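Local coordinates for Lin0012 protein (Listeria innocua, PDB 3K17) that probably phosphorylates phosphomevalonate with ATP, as a GHMP-family kinase of the mevalonate route to isopentenyl diphosphate, at residues 258-261 / 262-266. Sequence-based numbering, arbitrary orientation.
Sequences IIQA and FHTKD
Gln260 O, near the C-terminal end of helix 241-264, takes two hydrogen bonds from Thr264. The amide N arrives at 2.8 Å, nearly in line with the carbonyl, while OG1, also at 2.8 Å, comes from above the carbonyl plane; the short side chain, with chi1 63°, brings its hydroxyl back to the carbonyl four residues earlier. One residue earlier, His263 N hydrogen-bonds Ile259 O almost straight (175°). The helix closes in a Schellman motif: Lys265 takes positive phi, Asp266 N reaches back to Ala261 O at 2.8 Å, on a lone pair, and Lys265 N gives Phe262 O a weak hydrogen bond. A water joins Gln260 NE2, Thr264 OG1 and Asp266 OD2. Asp266, the N-cap of helix 267-288, has a carboxylate whose OD1 accepts from Leu269 N.

Among apolar contacts, Ile259 CG2 sits over the His263 ring face, 3.9 Å from its centroid, a CH-pi contact, while His263 NE2 hydrogen-bonds Glu206 OE2. Ile258 CG1 lies beside the Phe262 ring, 4.2 Å from CD2; both residues pack on Ile31 of strand 29-35, and small Ala261 fits against Leu269.

The Thr264 hydroxyl thus reinforces the ending helix, Asp266 caps the next, and Ile258, Ala261 and Phe262 stay buried.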
# COMPACT_ATOMS: atom_id res chain seq x y z
N ILE A 258 -31.25 3.50 43.92
CA ILE A 258 -32.19 2.97 42.94
C ILE A 258 -32.35 1.46 43.08
O ILE A 258 -33.45 0.93 42.91
CB ILE A 258 -31.76 3.37 41.50
CG1 ILE A 258 -32.92 3.17 40.53
CG2 ILE A 258 -30.55 2.56 41.06
CD1 ILE A 258 -32.74 3.86 39.19
N ILE A 259 -31.27 0.76 43.41
CA ILE A 259 -31.37 -0.69 43.59
C ILE A 259 -32.28 -0.96 44.79
O ILE A 259 -33.08 -1.89 44.79
CB ILE A 259 -29.98 -1.35 43.81
CG1 ILE A 259 -29.21 -1.38 42.48
CG2 ILE A 259 -30.14 -2.77 44.34
CD1 ILE A 259 -27.84 -1.99 42.58
N GLN A 260 -32.14 -0.14 45.83
CA GLN A 260 -32.97 -0.26 47.02
C GLN A 260 -34.42 -0.04 46.59
O GLN A 260 -35.31 -0.81 46.94
CB GLN A 260 -32.57 0.81 48.04
CG GLN A 260 -33.38 0.81 49.33
CD GLN A 260 -33.01 1.97 50.23
OE1 GLN A 260 -31.83 2.24 50.45
NE2 GLN A 260 -34.01 2.67 50.75
N ALA A 261 -34.64 1.02 45.81
CA ALA A 261 -35.98 1.35 45.32
C ALA A 261 -36.62 0.17 44.60
O ALA A 261 -37.81 -0.08 44.74
CB ALA A 261 -35.91 2.56 44.39
N PHE A 262 -35.82 -0.55 43.81
CA PHE A 262 -36.31 -1.70 43.07
C PHE A 262 -36.66 -2.83 44.04
O PHE A 262 -37.75 -3.38 44.01
CB PHE A 262 -35.25 -2.19 42.07
CG PHE A 262 -35.46 -1.69 40.66
CD1 PHE A 262 -36.11 -2.49 39.72
CD2 PHE A 262 -34.99 -0.44 40.27
CE1 PHE A 262 -36.30 -2.04 38.41
CE2 PHE A 262 -35.17 0.02 38.96
CZ PHE A 262 -35.83 -0.79 38.03
N HIS A 263 -35.70 -3.17 44.90
CA HIS A 263 -35.90 -4.23 45.88
C HIS A 263 -37.11 -3.98 46.76
O HIS A 263 -37.90 -4.90 47.03
CB HIS A 263 -34.65 -4.36 46.76
CG HIS A 263 -33.49 -5.02 46.08
ND1 HIS A 263 -32.20 -4.94 46.58
CD2 HIS A 263 -33.42 -5.79 44.97
CE1 HIS A 263 -31.40 -5.65 45.80
NE2 HIS A 263 -32.11 -6.17 44.82
N THR A 264 -37.28 -2.74 47.21
CA THR A 264 -38.40 -2.42 48.09
C THR A 264 -39.61 -1.79 47.42
O THR A 264 -40.59 -1.45 48.09
CB THR A 264 -37.93 -1.49 49.23
OG1 THR A 264 -37.48 -0.24 48.69
CG2 THR A 264 -36.79 -2.13 49.99
N LYS A 265 -39.56 -1.66 46.10
CA LYS A 265 -40.67 -1.07 45.35
C LYS A 265 -41.00 0.31 45.89
O LYS A 265 -42.16 0.68 46.03
CB LYS A 265 -41.91 -1.96 45.46
CG LYS A 265 -41.67 -3.40 45.03
CD LYS A 265 -42.95 -4.22 45.06
CE LYS A 265 -42.67 -5.69 44.77
NZ LYS A 265 -41.99 -5.91 43.46
N ASP A 266 -39.95 1.07 46.20
CA ASP A 266 -40.12 2.42 46.73
C ASP A 266 -40.24 3.40 45.57
O ASP A 266 -39.24 3.95 45.09
CB ASP A 266 -38.91 2.78 47.60
CG ASP A 266 -39.09 4.08 48.35
OD1 ASP A 266 -39.66 5.04 47.78
OD2 ASP A 266 -38.65 4.16 49.52
O HOH W 1 -36.62 2.07 50.44